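Local coordinates for histidine-containing phosphotransfer protein 2 (Oryza sativa, PDB 1YVI) that relays phosphoryl groups from cytokinin sensor histidine kinases to B-type response regulators and so acts as a positive regulator of cytokinin signalling, at residues 102-105 against 106-109; 1-4 against 5-9; 76-79 against 80-83; 48-51 against 52-56. All coordinates share one frame; numbering follows the deposited sequence.

Contact 1: 102-105 against 106-109; sequences RQFC and QDKS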
loop_
_atom_site.group_PDB
_atom_site.type_symbol
_atom_site.label_atom_id
_atom_site.label_comp_id
_atom_site.label_asym_id
_atom_site.label_seq_id
_atom_site.Cartn_x
_atom_site.Cartn_y
_atom_site.Cartn_z
ATOM N N ARG A 102 -1.581 -13.563 -9.145
ATOM C CA ARG A 102 -2.137 -13.971 -10.471
ATOM C C ARG A 102 -2.179 -15.488 -10.707
ATOM O O ARG A 102 -3.048 -16.008 -11.425
ATOM C CB ARG A 102 -1.312 -13.404 -11.644
ATOM C CG ARG A 102 -1.360 -11.874 -11.801
ATOM C CD ARG A 102 -1.161 -11.417 -13.264
ATOM N NE ARG A 102 -2.334 -11.686 -14.076
ATOM C CZ ARG A 102 -2.315 -12.004 -15.368
ATOM N NH1 ARG A 102 -1.160 -12.064 -16.035
ATOM N NH2 ARG A 102 -3.464 -12.268 -16.000
ATOM N N GLN A 103 -1.149 -16.184 -10.229
ATOM C CA GLN A 103 -1.071 -17.640 -10.455
ATOM C C GLN A 103 -2.316 -18.369 -9.880
ATOM O O GLN A 103 -2.823 -19.280 -10.505
ATOM C CB GLN A 103 0.212 -18.206 -9.858
ATOM C CG GLN A 103 0.396 -19.690 -10.131
ATOM C CD GLN A 103 0.558 -19.972 -11.595
ATOM O OE1 GLN A 103 1.419 -19.387 -12.234
ATOM N NE2 GLN A 103 -0.267 -20.880 -12.142
ATOM N N PHE A 104 -2.767 -17.972 -8.700
ATOM C CA PHE A 104 -3.975 -18.553 -8.070
ATOM C C PHE A 104 -5.237 -18.284 -8.857
ATOM O O PHE A 104 -6.159 -19.085 -8.826
ATOM C CB PHE A 104 -4.075 -18.128 -6.609
ATOM C CG PHE A 104 -2.773 -18.294 -5.873
ATOM C CD1 PHE A 104 -2.150 -19.582 -5.801
ATOM C CD2 PHE A 104 -2.136 -17.216 -5.316
ATOM C CE1 PHE A 104 -0.941 -19.733 -5.188
ATOM C CE2 PHE A 104 -0.885 -17.360 -4.685
ATOM C CZ PHE A 104 -0.289 -18.639 -4.624
ATOM N N CYS A 105 -5.289 -17.149 -9.566
ATOM C CA CYS A 105 -6.407 -16.864 -10.516
ATOM C C CYS A 105 -6.344 -17.756 -11.718
ATOM O O CYS A 105 -7.352 -18.323 -12.113
ATOM C CB CYS A 105 -6.370 -15.409 -10.980
ATOM S SG CYS A 105 -6.721 -14.282 -9.625
ATOM N N GLN A 106 -5.140 -17.949 -12.251
ATOM C CA GLN A 106 -4.947 -18.895 -13.339
ATOM C C GLN A 106 -5.258 -20.328 -12.942
ATOM O O GLN A 106 -5.806 -21.085 -13.745
ATOM C CB GLN A 106 -3.511 -18.821 -13.855
ATOM C CG GLN A 106 -3.159 -20.026 -14.730
ATOM C CD GLN A 106 -1.945 -19.805 -15.609
ATOM O OE1 GLN A 106 -0.837 -19.535 -15.126
ATOM N NE2 GLN A 106 -2.151 -19.921 -16.922
ATOM N N ASP A 107 -4.903 -20.716 -11.710
ATOM C CA ASP A 107 -5.215 -22.061 -11.188
ATOM C C ASP A 107 -6.677 -22.194 -10.838
ATOM O O ASP A 107 -7.147 -23.288 -10.488
ATOM C CB ASP A 107 -4.405 -22.354 -9.901
ATOM C CG ASP A 107 -2.911 -22.520 -10.165
ATOM O OD1 ASP A 107 -2.510 -22.590 -11.355
ATOM O OD2 ASP A 107 -2.135 -22.525 -9.181
ATOM N N LYS A 108 -7.392 -21.075 -10.863
ATOM C CA LYS A 108 -8.768 -21.034 -10.422
ATOM C C LYS A 108 -8.933 -21.661 -9.019
ATOM O O LYS A 108 -9.768 -22.521 -8.792
ATOM C CB LYS A 108 -9.691 -21.690 -11.434
ATOM C CG LYS A 108 -9.609 -21.016 -12.832
ATOM C CD LYS A 108 -10.516 -21.769 -13.803
ATOM C CE LYS A 108 -10.811 -20.975 -15.038
ATOM N NZ LYS A 108 -12.157 -21.386 -15.593
ATOM N N SER A 109 -8.101 -21.196 -8.082
ATOM C CA SER A 109 -8.076 -21.705 -6.721
ATOM C C SER A 109 -8.585 -20.627 -5.753
ATOM O O SER A 109 -7.869 -19.708 -5.400
ATOM C CB SER A 109 -6.624 -22.018 -6.356
ATOM O OG SER A 109 -6.532 -22.598 -5.057
HETATM O O HOH W 1 2.010 -20.120 -14.443
#
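Gln-106 N and Asp-107 N bond back to Arg-102 O and Gln-103 O, the last two i to i+4 bonds of helix 92-106 before the chain turns. Beyond them the pattern changes: Ser-109 N reaches Phe-104 O at 3.0 Å in a nearly straight bond (177°), and Lys-108 N meets Cys-105 O from well above the carbonyl plane. With positive phi at Lys-108, these two bonds make a Schellman motif, which ends the helix and turns the chain toward helix 110-142. Ser-109 is already the N-cap of that next helix, its OG bonded to Gly-112 N, so a single short loop carries both a C-cap and an N-cap. On the solvent side, Gln-103 reaches forward over the last turn of the helix, its CG anti to the backbone N (chi1 -176°) and its chain bent at chi2. There NE2 donates to Asp-107 OD1 at 2.9 Å, with the oxygen in the amide plane of Gln-103 but the amide nitrogen 40° above the carboxylate plane. The same NE2 makes a weak bond of 3.3 Å to Gln-106 OE1. A water donates to Gln-106 OE1 at 3.0 Å; its apparent link to Gln-103 OE1 is too short to be relied on. On the inner side, Cys-105 packs on Val-75 and Cys-113. Arg-102 is exposed, and its NE forms a salt bridge with Asp-76 of helix 72-89.

Contact 2: 1-4 against 5-9; sequences SAAA and ALRDQ. Unlike the reference sequence in segment 1-4: Ser-1 (reference Met).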
loop_
_atom_site.group_PDB
_atom_site.type_symbol
_atom_site.label_atom_id
_atom_site.label_comp_id
_atom_site.label_asym_id
_atom_site.label_seq_id
_atom_site.Cartn_x
_atom_site.Cartn_y
_atom_site.Cartn_z
ATOM N N SER A 1 14.539 23.145 18.415
ATOM C CA SER A 1 13.131 23.624 18.433
ATOM C C SER A 1 12.156 22.454 18.294
ATOM O O SER A 1 12.564 21.350 17.927
ATOM C CB SER A 1 12.898 24.637 17.299
ATOM O OG SER A 1 13.144 24.062 16.013
ATOM N N ALA A 2 10.870 22.707 18.583
ATOM C CA ALA A 2 9.799 21.707 18.399
ATOM C C ALA A 2 9.712 21.238 16.936
ATOM O O ALA A 2 9.657 20.051 16.669
ATOM C CB ALA A 2 8.453 22.248 18.887
ATOM N N ALA A 3 9.756 22.178 16.004
ATOM C CA ALA A 3 9.718 21.882 14.578
ATOM C C ALA A 3 10.875 20.997 14.150
ATOM O O ALA A 3 10.644 20.009 13.441
ATOM C CB ALA A 3 9.706 23.153 13.763
ATOM N N ALA A 4 12.104 21.326 14.587
ATOM C CA ALA A 4 13.296 20.497 14.267
ATOM C C ALA A 4 13.165 19.050 14.799
ATOM O O ALA A 4 13.520 18.105 14.087
ATOM C CB ALA A 4 14.565 21.135 14.786
ATOM N N ALA A 5 12.663 18.887 16.032
ATOM C CA ALA A 5 12.448 17.554 16.655
ATOM C C ALA A 5 11.467 16.695 15.841
ATOM O O ALA A 5 11.682 15.478 15.689
ATOM C CB ALA A 5 11.885 17.700 18.062
ATOM N N LEU A 6 10.380 17.315 15.378
ATOM C CA LEU A 6 9.389 16.622 14.538
ATOM C C LEU A 6 9.948 16.251 13.182
ATOM O O LEU A 6 9.682 15.149 12.697
ATOM C CB LEU A 6 8.057 17.410 14.389
ATOM C CG LEU A 6 7.062 17.528 15.581
ATOM C CD1 LEU A 6 6.151 18.760 15.343
ATOM C CD2 LEU A 6 6.210 16.276 15.911
ATOM N N ARG A 7 10.735 17.148 12.581
ATOM C CA ARG A 7 11.441 16.836 11.353
ATOM C C ARG A 7 12.351 15.606 11.486
ATOM O O ARG A 7 12.385 14.754 10.576
ATOM C CB ARG A 7 12.196 18.075 10.813
ATOM C CG ARG A 7 11.213 19.152 10.198
ATOM C CD ARG A 7 11.919 20.328 9.476
ATOM N NE ARG A 7 11.697 21.625 10.135
ATOM C CZ ARG A 7 12.650 22.371 10.704
ATOM N NH1 ARG A 7 13.917 21.970 10.704
ATOM N NH2 ARG A 7 12.337 23.534 11.275
ATOM N N ASP A 8 13.068 15.498 12.608
ATOM C CA ASP A 8 13.956 14.382 12.821
ATOM C C ASP A 8 13.198 13.094 13.046
ATOM O O ASP A 8 13.671 12.038 12.652
ATOM C CB ASP A 8 14.877 14.618 14.023
ATOM C CG ASP A 8 15.980 15.651 13.728
ATOM O OD1 ASP A 8 16.283 15.954 12.530
ATOM O OD2 ASP A 8 16.539 16.152 14.720
ATOM N N GLN A 9 12.089 13.185 13.771
ATOM C CA GLN A 9 11.157 12.056 13.904
ATOM C C GLN A 9 10.678 11.557 12.528
ATOM O O GLN A 9 10.684 10.369 12.253
ATOM C CB GLN A 9 9.964 12.468 14.748
ATOM C CG GLN A 9 10.304 12.531 16.218
ATOM C CD GLN A 9 9.210 13.201 17.038
ATOM O OE1 GLN A 9 8.148 12.618 17.258
ATOM N NE2 GLN A 9 9.467 14.444 17.502
#
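Ser-1 and Ala-5 are joined by the first of four successive backbone bonds that open helix 2-19: Ala-5 N to Ser-1 O (3.1 Å), Leu-6 N to Ala-2 O, Arg-7 N to Ala-3 O and Asp-8 N to Ala-4 O, all of ordinary i to i+4 geometry. Side-chain hydrogen bonds supplement them at both ends. Ser-1, which stands where the reference sequence has methionine, accepts from Ala-4 N through OG at 3.3 Å and 160°, an ST motif that occupies one of the amides of the first turn. Toward the other end, Gln-9 NE2 curls back to Ala-5 O, four residues earlier, in a weak bond of 3.0 Å, to the same carbonyl that takes Gln-9 N. Van der Waals contact is supplied mostly by Arg-7. With CG anti to the carbonyl carbon (chi1 -73°), its chain starts back toward the N-terminus; Arg-7 CG lies 3.4 Å from Ala-3 O, and a bend at chi3 lays the guanidinium over the first turn. One face of that group covers the Ala-3 to Ala-4 peptide, offset toward its rim, and NH2 comes 3.6 Å from Ala-3 CB. Leu-6 rests more loosely, its CG 3.8 Å from Ala-2 O. This end of the helix is largely exposed; Leu-6 packs against Leu-137, Gln-140 and Ile-141 near the end of helix 110-142, and Gln-9 also touches Leu-137.

Contact 3: 76-79 against 80-83; sequences DAYV and HQLK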
loop_
_atom_site.group_PDB
_atom_site.type_symbol
_atom_site.label_atom_id
_atom_site.label_comp_id
_atom_site.label_asym_id
_atom_site.label_seq_id
_atom_site.Cartn_x
_atom_site.Cartn_y
_atom_site.Cartn_z
ATOM N N ASP A 76 -8.475 -11.255 -10.693
ATOM C CA ASP A 76 -7.187 -10.983 -11.300
ATOM C C ASP A 76 -7.129 -9.484 -11.673
ATOM O O ASP A 76 -6.129 -8.803 -11.423
ATOM C CB ASP A 76 -7.105 -11.884 -12.537
ATOM C CG ASP A 76 -5.704 -12.137 -13.030
ATOM O OD1 ASP A 76 -4.707 -11.651 -12.481
ATOM O OD2 ASP A 76 -5.604 -12.838 -14.057
ATOM N N ALA A 77 -8.191 -8.979 -12.288
ATOM C CA ALA A 77 -8.278 -7.527 -12.629
ATOM C C ALA A 77 -8.140 -6.648 -11.380
ATOM O O ALA A 77 -7.445 -5.665 -11.464
ATOM C CB ALA A 77 -9.601 -7.212 -13.329
ATOM N N TYR A 78 -8.838 -6.958 -10.259
ATOM C CA TYR A 78 -8.675 -6.158 -9.019
ATOM C C TYR A 78 -7.272 -6.222 -8.440
ATOM O O TYR A 78 -6.723 -5.215 -7.983
ATOM C CB TYR A 78 -9.616 -6.601 -7.908
ATOM C CG TYR A 78 -10.955 -5.906 -7.960
ATOM C CD1 TYR A 78 -11.075 -4.541 -7.731
ATOM C CD2 TYR A 78 -12.095 -6.624 -8.157
ATOM C CE1 TYR A 78 -12.339 -3.916 -7.740
ATOM C CE2 TYR A 78 -13.342 -6.018 -8.185
ATOM C CZ TYR A 78 -13.457 -4.673 -7.945
ATOM O OH TYR A 78 -14.703 -4.132 -8.046
ATOM N N VAL A 79 -6.703 -7.422 -8.418
ATOM C CA VAL A 79 -5.307 -7.586 -7.979
ATOM C C VAL A 79 -4.366 -6.742 -8.876
ATOM O O VAL A 79 -3.416 -6.143 -8.421
ATOM C CB VAL A 79 -4.945 -9.134 -7.964
ATOM C CG1 VAL A 79 -3.438 -9.359 -7.826
ATOM C CG2 VAL A 79 -5.770 -9.793 -6.800
ATOM N N HIS A 80 -4.643 -6.712 -10.171
ATOM C CA HIS A 80 -3.812 -5.967 -11.092
ATOM C C HIS A 80 -3.920 -4.474 -10.768
ATOM O O HIS A 80 -2.943 -3.759 -10.804
ATOM C CB HIS A 80 -4.319 -6.224 -12.533
ATOM C CG HIS A 80 -3.518 -5.528 -13.600
ATOM N ND1 HIS A 80 -3.935 -4.347 -14.196
ATOM C CD2 HIS A 80 -2.319 -5.837 -14.164
ATOM C CE1 HIS A 80 -3.011 -3.942 -15.059
ATOM N NE2 HIS A 80 -2.034 -4.843 -15.080
ATOM N N GLN A 81 -5.127 -4.007 -10.458
ATOM C CA GLN A 81 -5.299 -2.606 -10.033
ATOM C C GLN A 81 -4.480 -2.319 -8.786
ATOM O O GLN A 81 -3.887 -1.257 -8.701
ATOM C CB GLN A 81 -6.739 -2.298 -9.648
ATOM C CG GLN A 81 -7.652 -2.159 -10.734
ATOM C CD GLN A 81 -8.882 -1.320 -10.337
ATOM O OE1 GLN A 81 -9.512 -0.718 -11.201
ATOM N NE2 GLN A 81 -9.235 -1.309 -9.054
ATOM N N LEU A 82 -4.556 -3.202 -7.783
ATOM C CA LEU A 82 -3.850 -2.954 -6.521
ATOM C C LEU A 82 -2.334 -2.972 -6.786
ATOM O O LEU A 82 -1.612 -2.230 -6.183
ATOM C CB LEU A 82 -4.207 -4.013 -5.465
ATOM C CG LEU A 82 -3.563 -3.874 -4.089
ATOM C CD1 LEU A 82 -3.795 -2.476 -3.506
ATOM C CD2 LEU A 82 -4.126 -4.959 -3.163
ATOM N N LYS A 83 -1.885 -3.875 -7.658
ATOM C CA LYS A 83 -0.491 -3.963 -8.053
ATOM C C LYS A 83 -0.014 -2.637 -8.621
ATOM O O LYS A 83 1.054 -2.142 -8.252
ATOM C CB LYS A 83 -0.308 -5.007 -9.136
ATOM C CG LYS A 83 1.158 -5.299 -9.333
ATOM C CD LYS A 83 1.419 -5.931 -10.645
ATOM C CE LYS A 83 1.730 -4.928 -11.690
ATOM N NZ LYS A 83 3.206 -4.844 -11.841
HETATM O O HOH W 2 -6.766 -3.688 -13.216
#
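Ala-77 O is held by two donors, Gln-81 N at 3.0 Å in the regular helical bond and a water at 2.7 Å. The water lies in the ring plane at the edge of His-80, 3.1 Å from ND1, and so ties the imidazole to the carbonyl three residues before it. With CG anti to the backbone N (chi1 -179°), the ring projects from the exposed side of helix 72-89, while His-80 CB sits 3.3 Å from Asp-76 O. The other helical bonds run from His-80 N to Asp-76 O, Leu-82 N to Tyr-78 O and Lys-83 N to Val-79 O, the last at 2.8 Å. Tyr-78 and Gln-81 lie alongside each other and point the same way; the amide is turned 88° from the ring plane, and Gln-81 NE2 approaches Tyr-78 CD1 at 3.9 Å. Inward, Val-79 packs on Ile-61, Cys-98 and Phe-101 within the HPt helical bundle. His-80 is the predicted site of phosphorylation, unmodified here. The water-mediated link engages ND1 and probably steadies the ring's rotation, an arrangement consistent with an exposed imidazole that can be reached by phosphorelay partners.

Contact 4: 48-51 against 52-56; sequences TLFC and DDADR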
loop_
_atom_site.group_PDB
_atom_site.type_symbol
_atom_site.label_atom_id
_atom_site.label_comp_id
_atom_site.label_asym_id
_atom_site.label_seq_id
_atom_site.Cartn_x
_atom_site.Cartn_y
_atom_site.Cartn_z
ATOM N N THR A 48 -2.899 9.016 1.877
ATOM C CA THR A 48 -4.263 8.860 2.387
ATOM C C THR A 48 -5.145 8.175 1.382
ATOM O O THR A 48 -5.791 7.178 1.712
ATOM C CB THR A 48 -4.841 10.222 2.781
ATOM O OG1 THR A 48 -3.906 10.807 3.704
ATOM C CG2 THR A 48 -6.217 10.100 3.456
ATOM N N LEU A 49 -5.141 8.664 0.141
ATOM C CA LEU A 49 -5.944 8.066 -0.921
ATOM C C LEU A 49 -5.519 6.618 -1.194
ATOM O O LEU A 49 -6.346 5.752 -1.373
ATOM C CB LEU A 49 -5.779 8.905 -2.190
ATOM C CG LEU A 49 -6.604 8.597 -3.432
ATOM C CD1 LEU A 49 -8.124 8.460 -3.127
ATOM C CD2 LEU A 49 -6.318 9.725 -4.452
ATOM N N PHE A 50 -4.224 6.358 -1.204
ATOM C CA PHE A 50 -3.767 4.994 -1.423
ATOM C C PHE A 50 -4.306 4.048 -0.323
ATOM O O PHE A 50 -4.788 2.938 -0.625
ATOM C CB PHE A 50 -2.262 4.925 -1.420
ATOM C CG PHE A 50 -1.759 3.519 -1.426
ATOM C CD1 PHE A 50 -1.854 2.764 -2.589
ATOM C CD2 PHE A 50 -1.303 2.920 -0.244
ATOM C CE1 PHE A 50 -1.430 1.414 -2.629
ATOM C CE2 PHE A 50 -0.867 1.569 -0.283
ATOM C CZ PHE A 50 -0.910 0.847 -1.514
ATOM N N CYS A 51 -4.209 4.472 0.934
ATOM C CA CYS A 51 -4.726 3.642 2.049
ATOM C C CYS A 51 -6.230 3.321 1.848
ATOM O O CYS A 51 -6.650 2.142 1.932
ATOM C CB CYS A 51 -4.451 4.316 3.395
ATOM S SG CYS A 51 -2.675 4.197 3.843
ATOM N N ASP A 52 -7.016 4.361 1.553
ATOM C CA ASP A 52 -8.458 4.223 1.244
ATOM C C ASP A 52 -8.684 3.271 0.094
ATOM O O ASP A 52 -9.478 2.325 0.208
ATOM C CB ASP A 52 -9.088 5.587 0.860
ATOM C CG ASP A 52 -9.166 6.566 2.042
ATOM O OD1 ASP A 52 -8.947 6.109 3.191
ATOM O OD2 ASP A 52 -9.460 7.800 1.808
ATOM N N ASP A 53 -7.989 3.497 -1.020
ATOM C CA ASP A 53 -8.223 2.709 -2.243
ATOM C C ASP A 53 -7.828 1.262 -2.075
ATOM O O ASP A 53 -8.510 0.387 -2.578
ATOM C CB ASP A 53 -7.321 3.186 -3.410
ATOM C CG ASP A 53 -7.915 4.309 -4.180
ATOM O OD1 ASP A 53 -9.111 4.596 -3.941
ATOM O OD2 ASP A 53 -7.176 4.936 -5.005
ATOM N N ALA A 54 -6.659 1.016 -1.482
ATOM C CA ALA A 54 -6.192 -0.376 -1.240
ATOM C C ALA A 54 -7.152 -1.095 -0.351
ATOM O O ALA A 54 -7.506 -2.214 -0.616
ATOM C CB ALA A 54 -4.814 -0.385 -0.581
ATOM N N ASP A 55 -7.549 -0.453 0.738
ATOM C CA ASP A 55 -8.507 -1.057 1.651
ATOM C C ASP A 55 -9.834 -1.408 0.934
ATOM O O ASP A 55 -10.410 -2.492 1.133
ATOM C CB ASP A 55 -8.781 -0.092 2.802
ATOM C CG ASP A 55 -9.958 -0.552 3.651
ATOM O OD1 ASP A 55 -9.782 -1.517 4.407
ATOM O OD2 ASP A 55 -11.063 0.004 3.489
ATOM N N ARG A 56 -10.300 -0.505 0.097
ATOM C CA ARG A 56 -11.495 -0.742 -0.723
ATOM C C ARG A 56 -11.317 -1.931 -1.658
ATOM O O ARG A 56 -12.233 -2.780 -1.825
ATOM C CB ARG A 56 -11.806 0.506 -1.574
ATOM C CG ARG A 56 -13.055 0.376 -2.375
ATOM C CD ARG A 56 -13.317 1.561 -3.281
ATOM N NE ARG A 56 -12.126 1.962 -4.035
ATOM C CZ ARG A 56 -11.772 1.453 -5.207
ATOM N NH1 ARG A 56 -12.497 0.506 -5.805
ATOM N NH2 ARG A 56 -10.682 1.899 -5.781
#
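This is a local contact between successive turns in the middle of helix 42-65, one of the helices of the HPt bundle, with a largely polar outer side and an apolar inner one. Four i to i+4 backbone bonds join the segments, among them Asp-52 N to Thr-48 O, nearly straight at 175°, and Asp-53 N to Leu-49 O at 2.8 Å. On the inner side the Phe-50 ring, its CG anti to the backbone N (chi1 171°), slants out from the helix toward its C-terminal end, so that Ala-54 CB sits over one face, offset toward the rim, 4.2 Å from Phe-50 CZ. Ser-85 and Val-89 of helix 72-89 and Phe-131 of helix 110-142 pack on the same phenylalanine. Asp-52 lies back over the preceding turn, its CG 3.4 Å from Thr-48 O. On the outer side Leu-49 and Asp-53 cross at an angle, Leu-49 CG 4.0 Å from Asp-53 OD2, and the carboxylate also forms a long salt bridge with Arg-56. An alanine in place of Asp-53 would probably cost Arg-56 this distant carboxylate partner and uncover the flank of Leu-49. In that salt bridge Asp-53 OD1 lies in the guanidinium plane at its edge, 3.6 Å from Arg-56 NH2.

In the fold
Contacts 1, 3 and 4 form a connected series through the HPt bundle, whereas contact 2 lies apart at the N-terminal end. Contact 3, which carries the predicted phosphorylation site His-80, touches both of the others: Arg-102 NE meets Asp-76 OD1 at 2.9 Å in a salt bridge to contact 1, and Leu-82 CD1 packs 3.7 Å from Ala-54 CB of contact 4. Its centre is about 13 Å from that of contact 1 and 14 Å from that of contact 4, while contacts 1 and 4 do not meet, their nearest atoms about 15 Å apart. The 1-9 region is remote from His-80: the centres of contacts 2 and 3 are about 39 Å apart, and contact 2 lies across the chain's centre from contacts 1 and 3.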